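PDB 4M8B: YHR177W from Saccharomyces cerevisiae, which binds double-stranded DNA through its WOPR domain, the part of the longer protein present in this chain, and probably regulates transcription. Local coordinates for residues Glu35-Asp40 / Arg64-Phe69; Gly25-Asn30 / Glu138-Ile143; Ser74-Lys79 / Val181-Gly186. One frame throughout, in Å; residues are numbered along the deposited sequence.

In the fold
From the N terminus, interaction 2 opens first, at the end of helix 16-28. Interaction 1 follows and closes soon after: 35-40 meets 64-69, joining the loop before helix 40-46 to the loop before strand 75-77. It lies wholly within the longer loop that interaction 2 completes when 138-143, on strand 137-147, reaches helix 16-28. Interaction 3 opens at 74-79, inside that same loop, and closes only at 181-186, joining the hairpin of strands 75-77 and 80-88 to the loop after helix 172-179, so interactions 2 and 3 cross along the chain. W65 of interaction 1 packs on I143 of interaction 2, whereas interaction 3 lies apart. Interactions 1 and 3 carry direct DNA contacts.

Interaction 1. Residues Glu35-Asp40 / Arg64-Phe69; sequences ERRPYD and RWTDGF. With nucleotides of chain A; nucleotides of chain B.
R37 leaves the backbone with CG anti to N (chi1 -175°), runs on straight, then bends at chi3 (-50°), which brings its guanidinium to the 64-69 loop; the R37 and T66 side chains cross at about a right angle. There NH1 serves two acceptors. The carbonyl O of R64 lies 3.0 Å from R37 NH1, in the guanidinium plane, and the bond is nearly straight at 169°; T66 OG1, 2.9 Å from R37 NH1, is tilted from that plane and met less directly. The other terminal nitrogen, R37 NH2, makes a weak bond to OP1 of DA14 in chain B, which the backbone N of R64 also reaches at 3.1 Å. One phosphate is thus held jointly by both loops, while T66 OG1 bonds to a further phosphate. Beside this polar grip, P38 CG touches W65 CH2 at 4.0 Å; the indole also packs on F53 and F55, and its NE1 bonds to Y145. R64 stretches from CG to NE into the DNA, its guanidinium sandwiched between O4' of DA13 in chain B over one face and N2 of DG9 in chain A over the other, with NH1 bonded to O2 of a thymine. An arginine inserted between the two strands and bonded to thymine O2 is typical of minor-groove recognition, here by a loop of the WOPR domain whose neighbouring residues hold the backbone phosphates.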
loop_
_atom_site.group_PDB
_atom_site.type_symbol
_atom_site.label_atom_id
_atom_site.label_comp_id
_atom_site.label_asym_id
_atom_site.label_seq_id
_atom_site.Cartn_x
_atom_site.Cartn_y
_atom_site.Cartn_z
ATOM N N GLU C 35 -8.085 7.181 -10.742
ATOM C CA GLU C 35 -8.414 8.543 -11.162
ATOM C C GLU C 35 -9.566 9.181 -10.380
ATOM O O GLU C 35 -9.773 10.392 -10.440
ATOM C CB GLU C 35 -8.693 8.578 -12.666
ATOM C CG GLU C 35 -7.500 8.163 -13.511
ATOM C CD GLU C 35 -7.803 8.151 -14.995
ATOM O OE1 GLU C 35 -8.968 7.887 -15.364
ATOM O OE2 GLU C 35 -6.876 8.407 -15.794
ATOM N N ARG C 36 -10.310 8.362 -9.644
ATOM C CA ARG C 36 -11.419 8.854 -8.837
ATOM C C ARG C 36 -11.620 7.966 -7.616
ATOM O O ARG C 36 -11.265 6.790 -7.633
ATOM C CB ARG C 36 -12.714 8.887 -9.654
ATOM C CG ARG C 36 -13.226 7.506 -10.038
ATOM C CD ARG C 36 -14.722 7.505 -10.290
ATOM N NE ARG C 36 -15.190 6.198 -10.746
ATOM C CZ ARG C 36 -15.455 5.173 -9.942
ATOM N NH1 ARG C 36 -15.301 5.301 -8.634
ATOM N NH2 ARG C 36 -15.873 4.021 -10.444
ATOM N N ARG C 37 -12.201 8.531 -6.564
ATOM C CA ARG C 37 -12.491 7.764 -5.361
ATOM C C ARG C 37 -13.473 6.648 -5.672
ATOM O O ARG C 37 -14.453 6.861 -6.385
ATOM C CB ARG C 37 -13.069 8.664 -4.266
ATOM C CG ARG C 37 -13.279 7.949 -2.934
ATOM C CD ARG C 37 -13.563 8.935 -1.817
ATOM N NE ARG C 37 -12.581 10.013 -1.788
ATOM C CZ ARG C 37 -11.450 9.977 -1.092
ATOM N NH1 ARG C 37 -11.154 8.911 -0.362
ATOM N NH2 ARG C 37 -10.618 11.009 -1.127
ATOM N N PRO C 38 -13.205 5.448 -5.146
ATOM C CA PRO C 38 -14.105 4.304 -5.311
ATOM C C PRO C 38 -15.476 4.582 -4.701
ATOM O O PRO C 38 -15.577 5.361 -3.753
ATOM C CB PRO C 38 -13.406 3.193 -4.520
ATOM C CG PRO C 38 -11.960 3.587 -4.505
ATOM C CD PRO C 38 -11.959 5.086 -4.445
ATOM N N TYR C 39 -16.518 3.958 -5.243
ATOM C CA TYR C 39 -17.851 4.047 -4.659
ATOM C C TYR C 39 -17.952 3.042 -3.518
ATOM O O TYR C 39 -17.075 2.191 -3.360
ATOM C CB TYR C 39 -18.923 3.768 -5.715
ATOM C CG TYR C 39 -18.813 4.646 -6.939
ATOM C CD1 TYR C 39 -18.408 5.970 -6.833
ATOM C CD2 TYR C 39 -19.101 4.150 -8.203
ATOM C CE1 TYR C 39 -18.301 6.780 -7.952
ATOM C CE2 TYR C 39 -18.996 4.954 -9.329
ATOM C CZ TYR C 39 -18.596 6.268 -9.194
ATOM O OH TYR C 39 -18.488 7.077 -10.303
ATOM N N ASP C 40 -19.020 3.136 -2.732
ATOM C CA ASP C 40 -19.189 2.277 -1.561
ATOM C C ASP C 40 -19.094 0.786 -1.892
ATOM O O ASP C 40 -18.467 0.023 -1.157
ATOM C CB ASP C 40 -20.514 2.583 -0.854
ATOM C CG ASP C 40 -20.506 3.934 -0.161
ATOM O OD1 ASP C 40 -19.594 4.742 -0.438
ATOM O OD2 ASP C 40 -21.413 4.190 0.659
ATOM N N ARG C 64 -6.523 11.259 1.138
ATOM C CA ARG C 64 -6.538 10.122 2.047
ATOM C C ARG C 64 -7.341 8.972 1.449
ATOM O O ARG C 64 -8.479 9.151 1.019
ATOM C CB ARG C 64 -7.124 10.521 3.399
ATOM C CG ARG C 64 -6.496 11.754 4.016
ATOM C CD ARG C 64 -7.059 12.003 5.399
ATOM N NE ARG C 64 -6.631 13.284 5.953
ATOM C CZ ARG C 64 -7.056 13.766 7.117
ATOM N NH1 ARG C 64 -7.914 13.067 7.847
ATOM N NH2 ARG C 64 -6.620 14.942 7.548
ATOM N N TRP C 65 -6.737 7.789 1.434
ATOM C CA TRP C 65 -7.350 6.608 0.844
ATOM C C TRP C 65 -8.330 5.979 1.831
ATOM O O TRP C 65 -7.968 5.688 2.971
ATOM C CB TRP C 65 -6.253 5.612 0.463
ATOM C CG TRP C 65 -6.729 4.335 -0.167
ATOM C CD1 TRP C 65 -6.820 3.113 0.430
ATOM C CD2 TRP C 65 -7.150 4.147 -1.526
ATOM N NE1 TRP C 65 -7.280 2.179 -0.465
ATOM C CE2 TRP C 65 -7.490 2.791 -1.673
ATOM C CE3 TRP C 65 -7.275 5.000 -2.626
ATOM C CZ2 TRP C 65 -7.949 2.265 -2.878
ATOM C CZ3 TRP C 65 -7.729 4.475 -3.819
ATOM C CH2 TRP C 65 -8.061 3.123 -3.937
ATOM N N THR C 66 -9.570 5.770 1.391
ATOM C CA THR C 66 -10.606 5.184 2.242
ATOM C C THR C 66 -11.189 3.911 1.639
ATOM O O THR C 66 -11.721 3.930 0.528
ATOM C CB THR C 66 -11.755 6.181 2.514
ATOM O OG1 THR C 66 -12.218 6.734 1.275
ATOM C CG2 THR C 66 -11.283 7.307 3.417
ATOM N N ASP C 67 -11.096 2.808 2.379
ATOM C CA ASP C 67 -11.614 1.529 1.906
ATOM C C ASP C 67 -12.799 1.031 2.731
ATOM O O ASP C 67 -13.346 -0.039 2.463
ATOM C CB ASP C 67 -10.505 0.469 1.856
ATOM C CG ASP C 67 -9.749 0.338 3.170
ATOM O OD1 ASP C 67 -10.359 0.511 4.247
ATOM O OD2 ASP C 67 -8.532 0.053 3.120
ATOM N N GLY C 68 -13.187 1.808 3.736
ATOM C CA GLY C 68 -14.356 1.493 4.539
ATOM C C GLY C 68 -14.178 0.373 5.550
ATOM O O GLY C 68 -15.141 -0.048 6.187
ATOM N N PHE C 69 -12.954 -0.116 5.710
ATOM C CA PHE C 69 -12.697 -1.180 6.677
ATOM C C PHE C 69 -12.176 -0.623 7.998
ATOM O O PHE C 69 -11.872 0.565 8.101
ATOM C CB PHE C 69 -11.718 -2.208 6.102
ATOM C CG PHE C 69 -12.321 -3.101 5.054
ATOM C CD1 PHE C 69 -12.496 -2.649 3.754
ATOM C CD2 PHE C 69 -12.712 -4.396 5.367
ATOM C CE1 PHE C 69 -13.053 -3.472 2.784
ATOM C CE2 PHE C 69 -13.270 -5.222 4.400
ATOM C CZ PHE C 69 -13.440 -4.757 3.108
ATOM P P DG A 9 -9.559 4.793 7.883
ATOM O OP1 DG A 9 -10.158 4.028 6.770
ATOM O OP2 DG A 9 -9.037 4.076 9.071
ATOM O "O5'" DG A 9 -8.400 5.728 7.307
ATOM C "C5'" DG A 9 -8.783 6.802 6.463
ATOM C "C4'" DG A 9 -7.591 7.583 5.945
ATOM O "O4'" DG A 9 -7.225 8.620 6.893
ATOM C "C3'" DG A 9 -6.307 6.809 5.705
ATOM O "O3'" DG A 9 -5.655 7.442 4.604
ATOM C "C2'" DG A 9 -5.572 6.938 7.039
ATOM C "C1'" DG A 9 -6.005 8.311 7.549
ATOM N N9 DG A 9 -6.261 8.461 8.984
ATOM C C8 DG A 9 -6.712 7.533 9.892
ATOM N N7 DG A 9 -6.852 8.019 11.100
ATOM C C5 DG A 9 -6.483 9.357 10.980
ATOM C C6 DG A 9 -6.430 10.400 11.940
ATOM O O6 DG A 9 -6.711 10.356 13.149
ATOM N N1 DG A 9 -5.996 11.601 11.380
ATOM C C2 DG A 9 -5.655 11.773 10.056
ATOM N N2 DG A 9 -5.255 12.989 9.655
ATOM N N3 DG A 9 -5.703 10.807 9.159
ATOM C C4 DG A 9 -6.122 9.636 9.686
ATOM P P DA B 14 -9.861 13.945 1.000
ATOM O OP1 DA B 14 -9.016 12.925 0.338
ATOM O OP2 DA B 14 -10.315 15.124 0.229
ATOM O "O5'" DA B 14 -11.131 13.201 1.608
ATOM C "C5'" DA B 14 -10.904 11.992 2.301
ATOM C "C4'" DA B 14 -12.101 11.561 3.128
ATOM O "O4'" DA B 14 -12.350 12.514 4.184
ATOM C "C3'" DA B 14 -13.420 11.430 2.374
ATOM O "O3'" DA B 14 -13.655 10.029 2.218
ATOM C "C2'" DA B 14 -14.448 12.160 3.249
ATOM C "C1'" DA B 14 -13.702 12.381 4.561
ATOM N N9 DA B 14 -14.046 13.567 5.342
ATOM C C8 DA B 14 -13.954 14.878 4.965
ATOM N N7 DA B 14 -14.318 15.725 5.898
ATOM C C5 DA B 14 -14.662 14.911 6.963
ATOM C C6 DA B 14 -15.132 15.191 8.257
ATOM N N6 DA B 14 -15.339 16.428 8.714
ATOM N N1 DA B 14 -15.378 14.142 9.065
ATOM C C2 DA B 14 -15.167 12.902 8.608
ATOM N N3 DA B 14 -14.730 12.515 7.413
ATOM C C4 DA B 14 -14.497 13.581 6.636
ATOM P P DA B 13 -8.725 19.437 5.352
ATOM O OP1 DA B 13 -7.489 20.164 4.984
ATOM O OP2 DA B 13 -10.007 20.160 5.526
ATOM O "O5'" DA B 13 -8.942 18.297 4.262
ATOM C "C5'" DA B 13 -7.840 17.462 3.957
ATOM C "C4'" DA B 13 -8.243 16.003 3.889
ATOM O "O4'" DA B 13 -8.693 15.537 5.188
ATOM C "C3'" DA B 13 -9.377 15.682 2.929
ATOM O "O3'" DA B 13 -9.059 14.441 2.300
ATOM C "C2'" DA B 13 -10.610 15.624 3.829
ATOM C "C1'" DA B 13 -10.042 15.097 5.137
ATOM N N9 DA B 13 -10.691 15.563 6.362
ATOM C C8 DA B 13 -10.964 16.846 6.749
ATOM N N7 DA B 13 -11.540 16.932 7.928
ATOM C C5 DA B 13 -11.643 15.618 8.347
ATOM C C6 DA B 13 -12.159 15.027 9.514
ATOM N N6 DA B 13 -12.691 15.729 10.519
ATOM N N1 DA B 13 -12.103 13.685 9.603
ATOM C C2 DA B 13 -11.567 12.991 8.591
ATOM N N3 DA B 13 -11.051 13.436 7.448
ATOM C C4 DA B 13 -11.122 14.769 7.393
#

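Interaction 2. Residues Gly25-Asn30 / Glu138-Ile143; sequences GVFNGN and ETFHLI. With EDO (1,2-ethanediol), chain D.
A single ring corner carries most of this contact: F27, near the C-terminal end of helix 16-28, places CE1 over one face of F140, and little else of the two segments touches. It is a helix-on-sheet contact of the WOPR domain, the helix lying against strand 137-147 of the antiparallel sheet. The rings form a tilted edge-to-face pair, centroids 5.0 Å apart and planes at 60°. F27 CE1 sits off-centre, toward the rim of the F140 ring, with F140 CZ nearest at 3.5 Å and F140 CE1 only slightly farther; F27 CZ also comes close to F140 CE1. Since CB of F140 already points toward the helix, its ring stands up from the sheet. F27 starts out across the contact instead, and its CG, anti to the carbonyl carbon (chi1 -64°), brings the ring end inward. Other rings enlarge the aromatic cluster: F23, one helical turn earlier, packs on F140, and F127 of the adjacent strand meets the F27 ring nearly parallel. L142, two residues along the strand, continues the same face of the sheet by packing on L19, V22 and F23. Just beyond F27, G29 is the first residue to leave helical backbone angles, with a positive phi (105°) that suits glycine. The alternate residues of the strand serve its other face. I143 packs on W65 there, and H141 stacks on F55 while its NE2 bonds to E57. The other ring nitrogen, H141 ND1, is hydrogen-bonded, in the plane of the imidazole, to O2 of a 1,2-ethanediol, probably from the crystallisation liquor, at 2.6 Å.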
loop_
_atom_site.group_PDB
_atom_site.type_symbol
_atom_site.label_atom_id
_atom_site.label_comp_id
_atom_site.label_asym_id
_atom_site.label_seq_id
_atom_site.Cartn_x
_atom_site.Cartn_y
_atom_site.Cartn_z
ATOM N N GLY C 25 6.603 2.297 -13.646
ATOM C CA GLY C 25 5.581 1.729 -14.504
ATOM C C GLY C 25 4.388 2.651 -14.655
ATOM O O GLY C 25 3.725 2.663 -15.693
ATOM N N VAL C 26 4.114 3.428 -13.612
ATOM C CA VAL C 26 3.025 4.396 -13.644
ATOM C C VAL C 26 3.421 5.640 -14.438
ATOM O O VAL C 26 2.625 6.171 -15.212
ATOM C CB VAL C 26 2.582 4.804 -12.223
ATOM C CG1 VAL C 26 1.634 5.978 -12.282
ATOM C CG2 VAL C 26 1.930 3.628 -11.510
ATOM N N PHE C 27 4.655 6.099 -14.240
ATOM C CA PHE C 27 5.178 7.250 -14.970
ATOM C C PHE C 27 5.197 6.991 -16.478
ATOM O O PHE C 27 4.924 7.888 -17.273
ATOM C CB PHE C 27 6.589 7.605 -14.487
ATOM C CG PHE C 27 6.656 8.043 -13.047
ATOM C CD1 PHE C 27 5.508 8.388 -12.350
ATOM C CD2 PHE C 27 7.876 8.116 -12.392
ATOM C CE1 PHE C 27 5.576 8.796 -11.021
ATOM C CE2 PHE C 27 7.950 8.520 -11.067
ATOM C CZ PHE C 27 6.799 8.860 -10.381
ATOM N N ASN C 28 5.527 5.760 -16.862
ATOM C CA ASN C 28 5.561 5.369 -18.268
ATOM C C ASN C 28 4.161 5.234 -18.872
ATOM O O ASN C 28 3.972 5.441 -20.071
ATOM C CB ASN C 28 6.349 4.064 -18.448
ATOM C CG ASN C 28 7.834 4.224 -18.144
ATOM O OD1 ASN C 28 8.294 5.300 -17.761
ATOM N ND2 ASN C 28 8.589 3.141 -18.308
ATOM N N GLY C 29 3.185 4.883 -18.040
ATOM C CA GLY C 29 1.808 4.770 -18.485
ATOM C C GLY C 29 1.314 3.344 -18.642
ATOM O O GLY C 29 0.159 3.120 -19.003
ATOM N N ASN C 30 2.186 2.377 -18.377
ATOM C CA ASN C 30 1.816 0.969 -18.465
ATOM C C ASN C 30 0.891 0.574 -17.326
ATOM O O ASN C 30 -0.061 -0.182 -17.514
ATOM C CB ASN C 30 3.062 0.086 -18.433
ATOM C CG ASN C 30 4.015 0.382 -19.570
ATOM O OD1 ASN C 30 4.619 1.458 -19.628
ATOM N ND2 ASN C 30 4.167 -0.577 -20.478
ATOM N N GLU C 138 4.490 16.826 -7.440
ATOM C CA GLU C 138 3.262 16.095 -7.384
ATOM C C GLU C 138 3.415 15.036 -6.348
ATOM O O GLU C 138 4.497 14.681 -6.017
ATOM C CB GLU C 138 2.888 15.555 -8.747
ATOM C CG GLU C 138 2.314 16.639 -9.632
ATOM C CD GLU C 138 2.004 16.211 -11.036
ATOM O OE1 GLU C 138 2.045 15.026 -11.333
ATOM O OE2 GLU C 138 1.714 17.061 -11.866
ATOM N N THR C 139 2.317 14.613 -5.767
ATOM C CA THR C 139 2.354 13.611 -4.710
ATOM C C THR C 139 1.706 12.300 -5.151
ATOM O O THR C 139 0.536 12.273 -5.537
ATOM C CB THR C 139 1.662 14.124 -3.437
ATOM O OG1 THR C 139 2.289 15.340 -3.012
ATOM C CG2 THR C 139 1.756 13.094 -2.323
ATOM N N PHE C 140 2.473 11.216 -5.093
ATOM C CA PHE C 140 1.964 9.904 -5.473
ATOM C C PHE C 140 1.743 9.028 -4.250
ATOM O O PHE C 140 2.640 8.852 -3.426
ATOM C CB PHE C 140 2.913 9.224 -6.461
ATOM C CG PHE C 140 3.053 9.961 -7.761
ATOM C CD1 PHE C 140 4.047 10.913 -7.931
ATOM C CD2 PHE C 140 2.183 9.716 -8.811
ATOM C CE1 PHE C 140 4.174 11.602 -9.127
ATOM C CE2 PHE C 140 2.305 10.403 -10.010
ATOM C CZ PHE C 140 3.302 11.346 -10.166
ATOM N N HIS C 141 0.535 8.491 -4.135
ATOM C CA HIS C 141 0.183 7.635 -3.015
ATOM C C HIS C 141 0.219 6.184 -3.454
ATOM O O HIS C 141 -0.215 5.853 -4.556
ATOM C CB HIS C 141 -1.216 7.974 -2.506
ATOM C CG HIS C 141 -1.360 9.377 -2.024
ATOM N ND1 HIS C 141 -1.703 9.690 -0.720
ATOM C CD2 HIS C 141 -1.220 10.566 -2.660
ATOM C CE1 HIS C 141 -1.761 10.996 -0.581
ATOM N NE2 HIS C 141 -1.471 11.555 -1.748
ATOM N N LEU C 142 0.735 5.316 -2.593
ATOM C CA LEU C 142 0.750 3.893 -2.891
ATOM C C LEU C 142 0.114 3.097 -1.758
ATOM O O LEU C 142 0.512 3.218 -0.598
ATOM C CB LEU C 142 2.176 3.411 -3.180
ATOM C CG LEU C 142 2.295 1.970 -3.682
ATOM C CD1 LEU C 142 3.514 1.796 -4.574
ATOM C CD2 LEU C 142 2.357 1.008 -2.507
ATOM N N ILE C 143 -0.883 2.290 -2.106
ATOM C CA ILE C 143 -1.554 1.430 -1.140
ATOM C C ILE C 143 -1.410 -0.025 -1.576
ATOM O O ILE C 143 -1.657 -0.360 -2.736
ATOM C CB ILE C 143 -3.051 1.770 -1.025
ATOM C CG1 ILE C 143 -3.257 3.285 -0.980
ATOM C CG2 ILE C 143 -3.657 1.115 0.203
ATOM C CD1 ILE C 143 -2.768 3.931 0.297
HETATM C C1 EDO D . -0.061 7.068 1.253
HETATM O O1 EDO D . 0.630 7.883 0.297
HETATM C C2 EDO D . -1.286 7.825 1.745
HETATM O O2 EDO D . -2.341 7.706 0.783
#

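Interaction 3. Residues Ser74-Lys79 / Val181-Gly186; sequences SRISGK and VAVGNG. With nucleotides of chain B; nucleotides of chain A.
I76 and V183 form the close-packed part of this contact, their side chains sliding past each other in opposite directions until I76 CD1 lies 4.0 Å from V183 CG1. With CG1 of V183 anti to its backbone N (chi1 -175°), the second methyl, CG2, is left to rest 3.5 Å from K79 O. The extended chain of K79 runs alongside the carbonyl of V181, touching it through CD and CE; NZ lies near the same oxygen, but at too poor an angle for a hydrogen bond, and the ammonium instead forms a salt bridge with E16 and a hydrogen bond to L178 O at the end of helix 172-179. The outer side is looser: A182 turns its methyl away from 74-79 into an exposed position. On the DNA side the two segments work together. G184 N donates almost straight (177°) to OP2 of DT12 in chain A at 2.7 Å, and I76 CD1 meets the methyl C7 of the same thymidine at 4.0 Å. S74 OG bonds to N7 of DG11 in chain A at 2.6 Å, while R75 NH2 holds OP2 of DA7 in chain B at 2.7 Å. Contacts to guanine N7 and a thymine methyl, flanked by phosphate bonds, are the signature of major-groove recognition.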
loop_
_atom_site.group_PDB
_atom_site.type_symbol
_atom_site.label_atom_id
_atom_site.label_comp_id
_atom_site.label_asym_id
_atom_site.label_seq_id
_atom_site.Cartn_x
_atom_site.Cartn_y
_atom_site.Cartn_z
ATOM N N SER C 74 -1.697 3.445 13.022
ATOM C CA SER C 74 -0.542 3.252 12.152
ATOM C C SER C 74 0.716 2.854 12.921
ATOM O O SER C 74 0.992 3.384 13.996
ATOM C CB SER C 74 -0.260 4.526 11.358
ATOM O OG SER C 74 0.200 5.561 12.207
ATOM N N ARG C 75 1.467 1.912 12.359
ATOM C CA ARG C 75 2.808 1.595 12.841
ATOM C C ARG C 75 3.803 1.833 11.709
ATOM O O ARG C 75 3.426 1.809 10.539
ATOM C CB ARG C 75 2.890 0.145 13.327
ATOM C CG ARG C 75 2.105 -0.135 14.601
ATOM C CD ARG C 75 2.705 0.589 15.798
ATOM N NE ARG C 75 1.926 0.375 17.017
ATOM C CZ ARG C 75 1.089 1.265 17.536
ATOM N NH1 ARG C 75 0.920 2.440 16.948
ATOM N NH2 ARG C 75 0.423 0.982 18.647
ATOM N N ILE C 76 5.065 2.071 12.049
ATOM C CA ILE C 76 6.080 2.309 11.027
ATOM C C ILE C 76 6.890 1.045 10.743
ATOM O O ILE C 76 7.268 0.316 11.659
ATOM C CB ILE C 76 7.041 3.448 11.420
ATOM C CG1 ILE C 76 6.265 4.633 11.993
ATOM C CG2 ILE C 76 7.874 3.880 10.225
ATOM C CD1 ILE C 76 7.143 5.821 12.336
ATOM N N SER C 77 7.136 0.785 9.466
ATOM C CA SER C 77 7.978 -0.325 9.049
ATOM C C SER C 77 8.884 0.178 7.940
ATOM O O SER C 77 8.523 0.139 6.764
ATOM C CB SER C 77 7.132 -1.503 8.561
ATOM O OG SER C 77 7.947 -2.604 8.196
ATOM N N GLY C 78 10.060 0.665 8.323
ATOM C CA GLY C 78 10.956 1.300 7.380
ATOM C C GLY C 78 10.425 2.668 7.005
ATOM O O GLY C 78 10.332 3.562 7.849
ATOM N N LYS C 79 10.071 2.834 5.737
ATOM C CA LYS C 79 9.488 4.081 5.272
ATOM C C LYS C 79 8.005 3.889 4.980
ATOM O O LYS C 79 7.341 4.792 4.472
ATOM C CB LYS C 79 10.228 4.580 4.030
ATOM C CG LYS C 79 11.723 4.757 4.238
ATOM C CD LYS C 79 12.412 5.279 2.984
ATOM C CE LYS C 79 13.901 5.480 3.221
ATOM N NZ LYS C 79 14.587 6.029 2.019
ATOM N N VAL C 181 13.287 10.002 1.361
ATOM C CA VAL C 181 12.041 9.892 2.116
ATOM C C VAL C 181 12.236 9.301 3.515
ATOM O O VAL C 181 12.972 8.330 3.690
ATOM C CB VAL C 181 10.998 9.060 1.346
ATOM C CG1 VAL C 181 9.794 8.762 2.225
ATOM C CG2 VAL C 181 10.576 9.787 0.080
ATOM N N ALA C 182 11.569 9.897 4.502
ATOM C CA ALA C 182 11.634 9.430 5.886
ATOM C C ALA C 182 10.306 9.649 6.608
ATOM O O ALA C 182 9.505 10.490 6.203
ATOM C CB ALA C 182 12.761 10.123 6.628
ATOM N N VAL C 183 10.083 8.895 7.681
ATOM C CA VAL C 183 8.827 8.945 8.421
ATOM C C VAL C 183 9.102 9.063 9.918
ATOM O O VAL C 183 9.893 8.293 10.457
ATOM C CB VAL C 183 7.986 7.674 8.164
ATOM C CG1 VAL C 183 6.622 7.783 8.832
ATOM C CG2 VAL C 183 7.832 7.431 6.674
ATOM N N GLY C 184 8.449 10.015 10.583
ATOM C CA GLY C 184 8.689 10.269 11.996
ATOM C C GLY C 184 10.171 10.460 12.255
ATOM O O GLY C 184 10.840 11.179 11.511
ATOM N N ASN C 185 10.696 9.820 13.296
ATOM C CA ASN C 185 12.146 9.719 13.418
ATOM C C ASN C 185 12.653 8.695 12.405
ATOM O O ASN C 185 11.996 7.685 12.156
ATOM C CB ASN C 185 12.602 9.412 14.856
ATOM C CG ASN C 185 12.092 8.073 15.386
ATOM O OD1 ASN C 185 12.146 7.048 14.706
ATOM N ND2 ASN C 185 11.623 8.079 16.628
ATOM N N GLY C 186 13.801 8.964 11.796
ATOM C CA GLY C 186 14.298 8.106 10.734
ATOM C C GLY C 186 14.923 6.819 11.236
ATOM O O GLY C 186 15.790 6.250 10.574
ATOM P P DA B 7 2.391 -0.854 21.132
ATOM O OP1 DA B 7 2.246 -2.023 22.029
ATOM O OP2 DA B 7 1.928 -0.932 19.726
ATOM O "O5'" DA B 7 1.672 0.381 21.831
ATOM C "C5'" DA B 7 2.062 0.688 23.153
ATOM C "C4'" DA B 7 2.208 2.181 23.347
ATOM O "O4'" DA B 7 3.067 2.768 22.332
ATOM C "C3'" DA B 7 0.891 2.935 23.274
ATOM O "O3'" DA B 7 0.773 3.639 24.494
ATOM C "C2'" DA B 7 1.042 3.828 22.043
ATOM C "C1'" DA B 7 2.546 4.039 21.994
ATOM N N9 DA B 7 3.093 4.465 20.704
ATOM C C8 DA B 7 3.269 3.709 19.578
ATOM N N7 DA B 7 3.795 4.363 18.567
ATOM C C5 DA B 7 3.980 5.640 19.064
ATOM C C6 DA B 7 4.505 6.809 18.489
ATOM N N6 DA B 7 4.956 6.862 17.232
ATOM N N1 DA B 7 4.548 7.914 19.258
ATOM C C2 DA B 7 4.100 7.839 20.517
ATOM N N3 DA B 7 3.585 6.796 21.167
ATOM C C4 DA B 7 3.555 5.718 20.375
ATOM P P DG A 11 1.554 10.051 4.758
ATOM O OP1 DG A 11 2.232 11.313 4.397
ATOM O OP2 DG A 11 1.332 9.035 3.706
ATOM O "O5'" DG A 11 2.365 9.368 5.953
ATOM C "C5'" DG A 11 3.369 10.081 6.684
ATOM C "C4'" DG A 11 2.786 11.035 7.717
ATOM O "O4'" DG A 11 1.694 10.410 8.424
ATOM C "C3'" DG A 11 3.734 11.442 8.835
ATOM O "O3'" DG A 11 4.519 12.557 8.434
ATOM C "C2'" DG A 11 2.803 11.764 10.006
ATOM C "C1'" DG A 11 1.502 11.045 9.670
ATOM N N9 DG A 11 1.049 10.044 10.640
ATOM C C8 DG A 11 0.868 8.699 10.420
ATOM N N7 DG A 11 0.434 8.049 11.469
ATOM C C5 DG A 11 0.314 9.025 12.448
ATOM C C6 DG A 11 -0.113 8.920 13.793
ATOM O O6 DG A 11 -0.484 7.911 14.413
ATOM N N1 DG A 11 -0.085 10.156 14.435
ATOM C C2 DG A 11 0.306 11.340 13.853
ATOM N N2 DG A 11 0.267 12.432 14.633
ATOM N N3 DG A 11 0.707 11.450 12.593
ATOM C C4 DG A 11 0.686 10.257 11.953
ATOM P P DT A 12 5.975 12.792 9.071
ATOM O OP1 DT A 12 6.624 13.861 8.280
ATOM O OP2 DT A 12 6.644 11.478 9.208
ATOM O "O5'" DT A 12 5.665 13.342 10.542
ATOM C "C5'" DT A 12 5.093 14.639 10.685
ATOM C "C4'" DT A 12 4.816 14.984 12.136
ATOM O "O4'" DT A 12 4.002 13.946 12.739
ATOM C "C3'" DT A 12 6.050 15.128 13.018
ATOM O "O3'" DT A 12 5.970 16.368 13.724
ATOM C "C2'" DT A 12 5.997 13.911 13.938
ATOM C "C1'" DT A 12 4.509 13.608 14.011
ATOM N N1 DT A 12 4.177 12.179 14.256
ATOM C C2 DT A 12 3.551 11.798 15.421
ATOM O O2 DT A 12 3.235 12.569 16.315
ATOM N N3 DT A 12 3.303 10.450 15.499
ATOM C C4 DT A 12 3.603 9.469 14.567
ATOM O O4 DT A 12 3.330 8.285 14.747
ATOM C C5 DT A 12 4.256 9.944 13.377
ATOM C C7 DT A 12 4.642 8.985 12.288
ATOM C C6 DT A 12 4.507 11.257 13.281
#